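Local structure of glycosyl hydrolase, BNR repeat (Ralstonia eutropha, 3B7F) at residues S136-F141 with D175-H180; G195-G200 with D233-V238; R216-N221 with Q249-G254. The protein probably acts as a glycosyl hydrolase with BNR repeats, built as a seven-bladed beta-propeller. One frame throughout, in Å; residues are numbered along the deposited sequence.

Contact 1 of 3, residues S136-F141 with D175-H180; sequences SPQGLF and DGPKMH
Pro177 O is gripped by three groups of residues Ser136 and Pro137. Ser136 OG, set anti to its backbone N (chi1 175°), donates to Pro177 O at 2.8 Å from above the carbonyl plane. The CA-H of Ser136 reaches the same oxygen at 3.4 Å, and that of Pro137 points at it more directly, with an angle of 162° at the hydrogen.

Beside this knot, the Gln138 side chain crosses the Pro177 ring at about a right angle. Gln138 OE1 rests 3.4 Å from Pro177 CB and equally near CG. A bend at chi2 (89°) turns Gln138 CD toward the ring, and NE2 is used by Ser198 O.

Further along, the selenomethionine Met179 points at the opposing backbone. Its CE lies 3.4 Å from Gly139 C and its CG 3.4 Å from Gly139 O, while CE also meets Leu140 CB at 3.9 Å. Ile194 and Phe156 also pack on Met179.

The contact joins two adjacent propeller blades: strand 139-143 belongs to the sheet begun by 116-122, and strand 178-184 opens the next, where it pairs with 192-197.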
ATOM      1  N   SER A 136      10.903  -5.997  -5.716  1.00 28.73           N
ATOM      2  CA  SER A 136      11.936  -6.310  -4.746  1.00 30.55           C
ATOM      3  C   SER A 136      13.026  -7.069  -5.548  1.00 30.10           C
ATOM      4  O   SER A 136      12.704  -8.067  -6.173  1.00 30.41           O
ATOM      5  CB  SER A 136      11.439  -7.203  -3.623  1.00 31.42           C
ATOM      6  OG  SER A 136      12.514  -7.571  -2.760  1.00 30.18           O
ATOM      7  N   PRO A 137      14.283  -6.567  -5.598  1.00 30.00           N
ATOM      8  CA  PRO A 137      14.814  -5.322  -5.022  1.00 28.62           C
ATOM      9  C   PRO A 137      14.229  -4.099  -5.744  1.00 28.38           C
ATOM     10  O   PRO A 137      13.523  -4.258  -6.736  1.00 27.93           O
ATOM     11  CB  PRO A 137      16.321  -5.466  -5.193  1.00 27.31           C
ATOM     12  CG  PRO A 137      16.487  -6.328  -6.386  1.00 31.04           C
ATOM     13  CD  PRO A 137      15.337  -7.306  -6.319  1.00 30.70           C
ATOM     14  N   GLN A 138      14.528  -2.900  -5.254  1.00 29.26           N
ATOM     15  CA  GLN A 138      13.860  -1.683  -5.735  1.00 28.27           C
ATOM     16  C   GLN A 138      13.988  -1.507  -7.236  1.00 30.64           C
ATOM     17  O   GLN A 138      15.074  -1.528  -7.778  1.00 33.17           O
ATOM     18  CB  GLN A 138      14.341  -0.401  -4.999  1.00 31.16           C
ATOM     19  CG  GLN A 138      14.188  -0.322  -3.435  1.00 31.52           C
ATOM     20  CD  GLN A 138      15.375  -0.875  -2.677  1.00 32.91           C
ATOM     21  OE1 GLN A 138      15.934  -1.910  -3.063  1.00 30.62           O
ATOM     22  NE2 GLN A 138      15.761  -0.201  -1.569  1.00 25.55           N
ATOM     23  N   GLY A 139      12.854  -1.374  -7.912  1.00 31.63           N
ATOM     24  CA  GLY A 139      12.822  -1.187  -9.359  1.00 29.67           C
ATOM     25  C   GLY A 139      11.432  -0.732  -9.707  1.00 29.21           C
ATOM     26  O   GLY A 139      10.481  -1.144  -9.031  1.00 26.86           O
ATOM     27  N   LEU A 140      11.339   0.162 -10.700  1.00 27.97           N
ATOM     28  CA  LEU A 140      10.087   0.731 -11.199  1.00 27.53           C
ATOM     29  C   LEU A 140       9.933   0.294 -12.655  1.00 29.27           C
ATOM     30  O   LEU A 140      10.860   0.453 -13.455  1.00 28.98           O
ATOM     31  CB  LEU A 140      10.104   2.260 -11.109  1.00 27.96           C
ATOM     32  CG  LEU A 140       8.821   3.021 -11.452  1.00 27.66           C
ATOM     33  CD1 LEU A 140       7.709   2.761 -10.423  1.00 28.55           C
ATOM     34  CD2 LEU A 140       9.107   4.504 -11.589  1.00 24.35           C
ATOM     35  N   PHE A 141       8.756  -0.237 -12.972  1.00 28.41           N
ATOM     36  CA  PHE A 141       8.403  -0.733 -14.294  1.00 28.78           C
ATOM     37  C   PHE A 141       7.057  -0.151 -14.727  1.00 29.76           C
ATOM     38  O   PHE A 141       6.258   0.312 -13.897  1.00 28.44           O
ATOM     39  CB  PHE A 141       8.346  -2.270 -14.299  1.00 28.26           C
ATOM     40  CG  PHE A 141       9.664  -2.915 -13.961  1.00 30.05           C
ATOM     41  CD1 PHE A 141      10.046  -3.116 -12.629  1.00 32.05           C
ATOM     42  CD2 PHE A 141      10.534  -3.298 -14.956  1.00 27.97           C
ATOM     43  CE1 PHE A 141      11.289  -3.701 -12.313  1.00 31.79           C
ATOM     44  CE2 PHE A 141      11.761  -3.863 -14.654  1.00 27.81           C
ATOM     45  CZ  PHE A 141      12.146  -4.072 -13.334  1.00 29.20           C
ATOM     46  N   ASP A 175      12.176  -9.953   3.967  1.00 75.02           N
ATOM     47  CA  ASP A 175      11.816 -10.486   2.627  1.00 72.29           C
ATOM     48  C   ASP A 175      12.708  -9.890   1.514  1.00 69.32           C
ATOM     49  O   ASP A 175      12.779 -10.455   0.409  1.00 69.47           O
ATOM     50  CB  ASP A 175      10.339 -10.215   2.267  1.00 74.77           C
ATOM     51  CG  ASP A 175       9.343 -11.152   2.993  1.00 81.65           C
ATOM     52  OD1 ASP A 175       9.760 -12.045   3.779  1.00 82.92           O
ATOM     53  OD2 ASP A 175       8.117 -10.992   2.746  1.00 89.24           O
ATOM     54  N   GLY A 176      13.340  -8.744   1.810  1.00 63.79           N
ATOM     55  CA  GLY A 176      14.232  -8.022   0.903  1.00 59.11           C
ATOM     56  C   GLY A 176      13.734  -6.593   0.793  1.00 49.51           C
ATOM     57  O   GLY A 176      12.604  -6.316   1.159  1.00 46.23           O
ATOM     58  N   PRO A 177      14.563  -5.682   0.271  1.00 43.16           N
ATOM     59  CA  PRO A 177      14.164  -4.294   0.134  1.00 38.32           C
ATOM     60  C   PRO A 177      13.200  -4.161  -1.050  1.00 34.64           C
ATOM     61  O   PRO A 177      13.245  -4.960  -1.973  1.00 33.76           O
ATOM     62  CB  PRO A 177      15.486  -3.589  -0.120  1.00 37.43           C
ATOM     63  CG  PRO A 177      16.266  -4.561  -0.884  1.00 39.89           C
ATOM     64  CD  PRO A 177      15.913  -5.899  -0.283  1.00 45.13           C
ATOM     65  N   LYS A 178      12.347  -3.161  -1.033  1.00 32.07           N
ATOM     66  CA  LYS A 178      11.292  -3.075  -2.043  1.00 32.72           C
ATOM     67  C   LYS A 178      10.860  -1.664  -2.366  1.00 30.73           C
ATOM     68  O   LYS A 178      11.051  -0.741  -1.575  1.00 29.40           O
ATOM     69  CB  LYS A 178      10.064  -3.840  -1.536  1.00 34.08           C
ATOM     70  CG  LYS A 178       9.445  -3.192  -0.297  1.00 31.63           C
ATOM     71  CD  LYS A 178       8.583  -4.124   0.498  1.00 38.80           C
ATOM     72  CE  LYS A 178       9.337  -5.139   1.287  1.00 47.35           C
ATOM     73  NZ  LYS A 178       8.510  -5.556   2.452  1.00 49.24           N
HETATM   74  N   MSE A 179      10.224  -1.562  -3.526  1.00 28.13           N
HETATM   75  CA  MSE A 179       9.671  -0.351  -4.064  1.00 29.11           C
HETATM   76  C   MSE A 179       8.176  -0.447  -3.786  1.00 29.87           C
HETATM   77  O   MSE A 179       7.544  -1.473  -4.069  1.00 28.40           O
HETATM   78  CB  MSE A 179       9.960  -0.331  -5.563  1.00 28.61           C
HETATM   79  CG  MSE A 179       9.183   0.630  -6.448  1.00 41.59           C
HETATM   80 SE   MSE A 179       9.921   2.324  -6.776  0.75 47.08          SE
HETATM   81  CE  MSE A 179      11.627   1.886  -7.570  1.00 52.07           C
ATOM     82  N   HIS A 180       7.591   0.616  -3.260  1.00 28.71           N
ATOM     83  CA  HIS A 180       6.181   0.603  -2.939  1.00 27.10           C
ATOM     84  C   HIS A 180       5.620   2.001  -3.108  1.00 28.27           C
ATOM     85  O   HIS A 180       6.310   2.878  -3.617  1.00 27.99           O
ATOM     86  CB  HIS A 180       6.007   0.052  -1.510  1.00 28.80           C
ATOM     87  CG  HIS A 180       6.728   0.830  -0.456  1.00 24.67           C
ATOM     88  ND1 HIS A 180       6.264   2.036   0.029  1.00 22.73           N
ATOM     89  CD2 HIS A 180       7.852   0.551   0.243  1.00 26.07           C
ATOM     90  CE1 HIS A 180       7.099   2.485   0.951  1.00 29.75           C
ATOM     91  NE2 HIS A 180       8.065   1.597   1.114  1.00 24.43           N
TER

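Contact 2 of 3, residues G195-G200 with D233-V238; sequences GMSSGG and DPHCVV
Polar contacts centre on Ser197 OG, which stands between two close oxygens of the facing segment, Asp233 OD1 at 2.8 Å and Pro234 O at 2.7 Å. The chi1 of -67°, anti to the carbonyl carbon, places OG there, and His180 NE2 and Arg343 NH1 bond to it too, so this buried hydroxyl is the hub of a dense network. The other carboxylate oxygen of Asp233 serves its own segment: OD2 lies in the plane of the His235 ring, at its edge, and takes a weak bond from His235 NE2 at 3.3 Å. Trp304 NE1 also bonds to Asp233 OD2, while Gly280 O and His252 ND1 hold the two nitrogens of the imidazole.

Van der Waals packing is carried by the Pro234 ring, which presses against backbone. Its CD touches Met196 O at 3.5 Å and Gly200 CA at 3.6 Å, and its CG reaches Gly195 CA at 4.3 Å. Gly195 and Gly200 meet the ring with main-chain atoms alone.

Backbone shape provides that surface. Gly199 and Gly200 both face Met196 in a classic beta bulge, closed by Gly200 N to Met196 O and by Met196 N to Gly200 O, and a cis peptide joins Ser197 to Ser198. The strand segments 195-197 and 234-238 run at 153° with axes 6.3 Å apart at closest approach; they belong to different sheets and meet by side chain on backbone, apart from the Ser197 hydroxyl. Strand 192-197, second of its blade, here packs against 234-239, first of the next, as an interblade contact of this beta-propeller.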
ATOM      1  N   GLY A 195       7.939   5.165  -3.046  1.00 27.51           N
ATOM      2  CA  GLY A 195       8.463   4.927  -1.698  1.00 26.92           C
ATOM      3  C   GLY A 195       9.393   3.737  -1.785  1.00 27.00           C
ATOM      4  O   GLY A 195       9.161   2.805  -2.545  1.00 24.33           O
HETATM    5  N   MSE A 196      10.472   3.780  -1.034  1.00 27.79           N
HETATM    6  CA  MSE A 196      11.396   2.687  -1.045  1.00 30.43           C
HETATM    7  C   MSE A 196      11.816   2.341   0.363  1.00 28.36           C
HETATM    8  O   MSE A 196      12.164   3.215   1.142  1.00 26.05           O
HETATM    9  CB  MSE A 196      12.624   3.058  -1.847  1.00 31.82           C
HETATM   10  CG  MSE A 196      12.314   3.498  -3.209  1.00 34.17           C
HETATM   11 SE   MSE A 196      13.876   3.358  -4.271  0.75 34.42          SE
HETATM   12  CE  MSE A 196      15.154   4.187  -3.196  1.00 22.12           C
ATOM     13  N   SER A 197      11.788   1.044   0.644  1.00 28.35           N
ATOM     14  CA  SER A 197      12.197   0.494   1.903  1.00 28.15           C
ATOM     15  C   SER A 197      13.481  -0.301   1.630  1.00 29.05           C
ATOM     16  O   SER A 197      13.393  -1.404   1.136  1.00 31.70           O
ATOM     17  CB  SER A 197      11.091  -0.360   2.494  1.00 26.47           C
ATOM     18  OG  SER A 197       9.996   0.481   2.849  1.00 25.12           O
ATOM     19  N   SER A 198      14.674   0.249   1.867  1.00 31.00           N
ATOM     20  CA  SER A 198      14.936   1.629   2.344  1.00 32.32           C
ATOM     21  C   SER A 198      15.275   2.536   1.175  1.00 30.10           C
ATOM     22  O   SER A 198      15.465   2.069   0.040  1.00 31.99           O
ATOM     23  CB  SER A 198      16.056   1.636   3.379  1.00 34.06           C
ATOM     24  OG  SER A 198      17.212   1.047   2.847  1.00 37.60           O
ATOM     25  N   GLY A 199      15.291   3.838   1.456  1.00 27.77           N
ATOM     26  CA  GLY A 199      15.603   4.874   0.472  1.00 24.98           C
ATOM     27  C   GLY A 199      14.848   6.159   0.715  1.00 25.18           C
ATOM     28  O   GLY A 199      15.435   7.228   0.664  1.00 27.79           O
ATOM     29  N   GLY A 200      13.537   6.062   0.930  1.00 24.11           N
ATOM     30  CA  GLY A 200      12.701   7.215   1.160  1.00 23.99           C
ATOM     31  C   GLY A 200      11.623   7.400   0.124  1.00 22.91           C
ATOM     32  O   GLY A 200      11.335   6.484  -0.672  1.00 22.80           O
ATOM     33  N   ASP A 233      12.974   5.006   5.714  1.00 27.45           N
ATOM     34  CA  ASP A 233      12.152   3.795   5.568  1.00 26.71           C
ATOM     35  C   ASP A 233      10.637   4.073   5.679  1.00 27.56           C
ATOM     36  O   ASP A 233       9.999   3.738   6.691  1.00 26.59           O
ATOM     37  CB  ASP A 233      12.605   2.709   6.570  1.00 28.43           C
ATOM     38  CG  ASP A 233      11.922   1.357   6.344  1.00 25.63           C
ATOM     39  OD1 ASP A 233      11.403   1.105   5.235  1.00 28.14           O
ATOM     40  OD2 ASP A 233      11.898   0.532   7.294  1.00 34.77           O
ATOM     41  N   PRO A 234      10.058   4.716   4.633  1.00 27.59           N
ATOM     42  CA  PRO A 234       8.618   4.836   4.587  1.00 27.09           C
ATOM     43  C   PRO A 234       8.049   3.461   4.376  1.00 25.34           C
ATOM     44  O   PRO A 234       8.677   2.654   3.672  1.00 24.06           O
ATOM     45  CB  PRO A 234       8.361   5.672   3.336  1.00 26.59           C
ATOM     46  CG  PRO A 234       9.529   5.436   2.470  1.00 26.42           C
ATOM     47  CD  PRO A 234      10.670   5.373   3.468  1.00 26.30           C
ATOM     48  N   HIS A 235       6.909   3.195   5.017  1.00 24.08           N
ATOM     49  CA  HIS A 235       6.195   1.932   4.868  1.00 26.34           C
ATOM     50  C   HIS A 235       5.024   2.027   3.883  1.00 26.29           C
ATOM     51  O   HIS A 235       4.828   1.152   3.066  1.00 24.89           O
ATOM     52  CB  HIS A 235       5.698   1.399   6.217  1.00 25.82           C
ATOM     53  CG  HIS A 235       6.800   0.971   7.140  1.00 26.90           C
ATOM     54  ND1 HIS A 235       6.604   0.777   8.489  1.00 27.48           N
ATOM     55  CD2 HIS A 235       8.116   0.736   6.913  1.00 23.07           C
ATOM     56  CE1 HIS A 235       7.745   0.416   9.051  1.00 25.81           C
ATOM     57  NE2 HIS A 235       8.675   0.377   8.117  1.00 25.53           N
ATOM     58  N   CYS A 236       4.237   3.084   3.993  1.00 27.30           N
ATOM     59  CA  CYS A 236       3.087   3.261   3.154  1.00 26.15           C
ATOM     60  C   CYS A 236       2.874   4.742   2.985  1.00 26.01           C
ATOM     61  O   CYS A 236       2.854   5.444   3.977  1.00 25.32           O
ATOM     62  CB  CYS A 236       1.885   2.611   3.824  1.00 26.87           C
ATOM     63  SG  CYS A 236       0.438   2.497   2.745  1.00 27.40           S
ATOM     64  N   VAL A 237       2.796   5.207   1.737  1.00 26.70           N
ATOM     65  CA  VAL A 237       2.566   6.611   1.410  1.00 25.54           C
ATOM     66  C   VAL A 237       1.258   6.684   0.591  1.00 27.54           C
ATOM     67  O   VAL A 237       1.007   5.807  -0.239  1.00 28.15           O
ATOM     68  CB  VAL A 237       3.770   7.277   0.627  1.00 26.98           C
ATOM     69  CG1 VAL A 237       3.709   8.806   0.733  1.00 27.35           C
ATOM     70  CG2 VAL A 237       5.128   6.814   1.127  1.00 27.29           C
ATOM     71  N   VAL A 238       0.441   7.721   0.830  1.00 28.94           N
ATOM     72  CA  VAL A 238      -0.813   7.971   0.098  1.00 26.31           C
ATOM     73  C   VAL A 238      -0.907   9.472  -0.288  1.00 27.00           C
ATOM     74  O   VAL A 238      -0.386  10.334   0.402  1.00 27.22           O
ATOM     75  CB  VAL A 238      -2.088   7.514   0.907  1.00 28.98           C
ATOM     76  CG1 VAL A 238      -2.102   5.979   1.134  1.00 26.79           C
ATOM     77  CG2 VAL A 238      -2.175   8.197   2.245  1.00 22.57           C
TER

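Contact 3 of 3, residues R216-N221 with Q249-G254; sequences RGCAAN and QQNHCG. With EDO (1,2-ethanediol), chain R; EDO (1,2-ethanediol), chain F.
Ala219 and Cys253 mark the nearest passage of the two backbones, with Ala219 CA 5.7 Å from Cys253 CA. Segment 216-221 is an irregular loop, whereas 249-254 leaves strand 246-251 through a type I turn from Asn251 to Gly254, closed by backbone bonds in both directions between those two residues.

Asn251 organises the side chains. Its OD1 accepts Cys253 N at 2.9 Å in the carbonyl plane, on a lone pair, which makes an Asx turn. Its ND2 donates to Gln249 OE1 at 2.9 Å, with that oxygen lying in the Asn251 amide plane, so both ends of the amide are fixed in rotation. A water completes the link across the interface, donating to Asn251 OD1 at 2.7 Å and to Ala219 O at 2.8 Å. The chi1 of -172°, anti to the backbone N, brings Cys218 SG within 3.2 Å of Asn251 ND2. Cys253 CB packs on Ala219 CB at 3.8 Å, and Cys253 SG takes a weak bond from Asn221 N at 3.6 Å.

The chemistry is thus uneven: direct hydrogen bonding between the two segments amounts to one weak N-H to sulfur bond, while the short polar connection runs through water to an amide oriented by its Asx turn and by Gln249.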
ATOM      1  N   ARG A 216      12.262  15.533   3.553  1.00 31.74           N
ATOM      2  CA  ARG A 216      12.518  16.582   4.536  1.00 32.84           C
ATOM      3  C   ARG A 216      11.476  16.573   5.651  1.00 31.48           C
ATOM      4  O   ARG A 216      10.278  16.554   5.373  1.00 29.28           O
ATOM      5  CB  ARG A 216      12.529  17.953   3.862  1.00 32.24           C
ATOM      6  CG  ARG A 216      12.918  19.152   4.762  1.00 34.50           C
ATOM      7  CD  ARG A 216      12.828  20.461   3.953  1.00 34.00           C
ATOM      8  NE  ARG A 216      13.118  21.632   4.778  1.00 48.64           N
ATOM      9  N   GLY A 217      11.962  16.603   6.895  1.00 32.16           N
ATOM     10  CA  GLY A 217      11.142  16.597   8.106  1.00 31.24           C
ATOM     11  C   GLY A 217      10.894  15.215   8.688  1.00 33.17           C
ATOM     12  O   GLY A 217      10.416  15.086   9.814  1.00 33.36           O
ATOM     13  N   CYS A 218      11.271  14.177   7.948  1.00 35.75           N
ATOM     14  CA  CYS A 218      11.064  12.788   8.340  1.00 35.23           C
ATOM     15  C   CYS A 218      12.281  12.226   9.075  1.00 33.46           C
ATOM     16  O   CYS A 218      13.381  12.356   8.599  1.00 34.15           O
ATOM     17  CB  CYS A 218      10.790  12.000   7.053  1.00 37.43           C
ATOM     18  SG  CYS A 218      10.279  10.339   7.245  1.00 38.16           S
ATOM     19  N   ALA A 219      12.103  11.611  10.236  1.00 32.58           N
ATOM     20  CA  ALA A 219      13.235  10.985  10.950  1.00 30.15           C
ATOM     21  C   ALA A 219      13.688   9.688  10.256  1.00 30.37           C
ATOM     22  O   ALA A 219      12.936   9.076   9.496  1.00 27.52           O
ATOM     23  CB  ALA A 219      12.867  10.688  12.361  1.00 29.34           C
ATOM     24  N   ALA A 220      14.942   9.317  10.516  1.00 32.93           N
ATOM     25  CA  ALA A 220      15.586   8.086  10.053  1.00 31.18           C
ATOM     26  C   ALA A 220      16.546   7.720  11.175  1.00 31.25           C
ATOM     27  O   ALA A 220      17.788   7.676  11.034  1.00 28.55           O
ATOM     28  CB  ALA A 220      16.313   8.295   8.738  1.00 32.17           C
ATOM     29  N   ASN A 221      15.933   7.437  12.311  1.00 30.55           N
ATOM     30  CA  ASN A 221      16.654   7.152  13.572  1.00 31.73           C
ATOM     31  C   ASN A 221      17.491   5.836  13.626  1.00 30.65           C
ATOM     32  O   ASN A 221      18.289   5.614  14.541  1.00 30.38           O
ATOM     33  CB  ASN A 221      15.641   7.334  14.732  1.00 31.87           C
ATOM     34  CG  ASN A 221      15.132   8.828  14.831  1.00 41.04           C
ATOM     35  OD1 ASN A 221      15.878   9.781  14.486  1.00 33.13           O
ATOM     36  ND2 ASN A 221      13.882   9.018  15.292  1.00 32.29           N
ATOM     37  N   GLN A 249       2.028   9.584   5.328  1.00 26.63           N
ATOM     38  CA  GLN A 249       2.790   8.341   5.329  1.00 25.48           C
ATOM     39  C   GLN A 249       2.914   7.720   6.708  1.00 22.22           C
ATOM     40  O   GLN A 249       2.942   8.425   7.718  1.00 22.42           O
ATOM     41  CB  GLN A 249       4.197   8.492   4.696  1.00 24.39           C
ATOM     42  CG  GLN A 249       5.177   9.402   5.436  1.00 27.13           C
ATOM     43  CD  GLN A 249       6.616   9.105   5.112  1.00 28.14           C
ATOM     44  OE1 GLN A 249       7.073   7.996   5.335  1.00 28.24           O
ATOM     45  NE2 GLN A 249       7.357  10.106   4.621  1.00 30.19           N
ATOM     46  N   GLN A 250       2.949   6.386   6.723  1.00 23.92           N
ATOM     47  CA  GLN A 250       3.318   5.602   7.893  1.00 21.97           C
ATOM     48  C   GLN A 250       4.764   5.230   7.577  1.00 22.55           C
ATOM     49  O   GLN A 250       5.039   4.612   6.562  1.00 22.43           O
ATOM     50  CB  GLN A 250       2.475   4.337   8.059  1.00 21.89           C
ATOM     51  CG  GLN A 250       2.937   3.459   9.195  1.00 21.91           C
ATOM     52  CD  GLN A 250       2.830   4.078  10.598  1.00 23.36           C
ATOM     53  OE1 GLN A 250       1.783   3.974  11.243  1.00 24.99           O
ATOM     54  NE2 GLN A 250       3.942   4.630  11.112  1.00 21.04           N
ATOM     55  N   ASN A 251       5.679   5.653   8.439  1.00 25.82           N
ATOM     56  CA  ASN A 251       7.102   5.431   8.293  1.00 25.98           C
ATOM     57  C   ASN A 251       7.547   4.551   9.456  1.00 26.43           C
ATOM     58  O   ASN A 251       6.857   4.439  10.491  1.00 23.68           O
ATOM     59  CB  ASN A 251       7.796   6.813   8.313  1.00 26.49           C
ATOM     60  CG  ASN A 251       9.267   6.804   7.865  1.00 26.64           C
ATOM     61  OD1 ASN A 251      10.153   6.520   8.662  1.00 24.67           O
ATOM     62  ND2 ASN A 251       9.530   7.253   6.624  1.00 23.13           N
ATOM     63  N   HIS A 252       8.714   3.940   9.290  1.00 27.15           N
ATOM     64  CA  HIS A 252       9.364   3.216  10.404  1.00 28.05           C
ATOM     65  C   HIS A 252       9.604   4.160  11.613  1.00 25.32           C
ATOM     66  O   HIS A 252       9.689   3.701  12.750  1.00 23.36           O
ATOM     67  CB  HIS A 252      10.697   2.619   9.946  1.00 26.28           C
ATOM     68  CG  HIS A 252      11.143   1.459  10.762  1.00 27.17           C
ATOM     69  ND1 HIS A 252      10.961   0.159  10.345  1.00 32.30           N
ATOM     70  CD2 HIS A 252      11.729   1.392  11.979  1.00 36.40           C
ATOM     71  CE1 HIS A 252      11.435  -0.658  11.265  1.00 35.84           C
ATOM     72  NE2 HIS A 252      11.898   0.062  12.269  1.00 30.67           N
ATOM     73  N   CYS A 253       9.722   5.468  11.324  1.00 26.70           N
ATOM     74  CA  CYS A 253       9.950   6.529  12.303  1.00 26.59           C
ATOM     75  C   CYS A 253       8.803   7.530  12.393  1.00 26.63           C
ATOM     76  O   CYS A 253       9.030   8.719  12.539  1.00 26.76           O
ATOM     77  CB  CYS A 253      11.282   7.239  12.008  1.00 27.36           C
ATOM     78  SG  CYS A 253      12.663   6.053  11.942  1.00 31.06           S
ATOM     79  N   GLY A 254       7.574   7.039  12.290  1.00 24.96           N
ATOM     80  CA  GLY A 254       6.411   7.836  12.580  1.00 24.85           C
ATOM     81  C   GLY A 254       5.369   8.009  11.512  1.00 24.54           C
ATOM     82  O   GLY A 254       5.536   7.530  10.387  1.00 25.33           O
TER
HETATM   83  C1  EDO R 410      14.999  14.502   7.528  1.00 55.63           C
HETATM   84  O1  EDO R 410      15.878  13.353   7.515  1.00 51.28           O
HETATM   85  C2  EDO R 410      15.614  15.732   6.885  1.00 63.92           C
HETATM   86  O2  EDO R 410      14.970  16.901   7.407  1.00 68.67           O
HETATM   87  C1  EDO F 398      15.000  15.979   1.211  1.00 45.08           C
HETATM   88  O1  EDO F 398      15.192  14.668   0.659  1.00 37.33           O
HETATM   89  C2  EDO F 398      14.261  16.920   0.268  1.00 44.80           C
HETATM   90  O2  EDO F 398      12.891  17.151   0.629  1.00 43.64           O
HETATM   91  O   HOH W   1      12.689   6.801   7.897  1.00 25.75           O

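How the contacts relate
Three successive propeller blades are joined by these contacts. Contact 1 lies between the blade starting at 116-122 and that starting at 178-184; contact 2 joins the latter to the blade starting at 234-239; contact 3 sets the loop after strand 212-213 on the hairpin of that last blade. Centres of contacts 1 and 2 are about 10 Å apart, those of 2 and 3 about 9 Å, and those of 1 and 3 about 19 Å. Neighbouring strands 178-184 and 192-197 connect contacts 1 and 2, and 234-239 and 246-251 connect 2 and 3. Contact 1 closes before contact 2 opens, whereas segments of 2 and 3 alternate, so the three contacts tie three consecutive blades together.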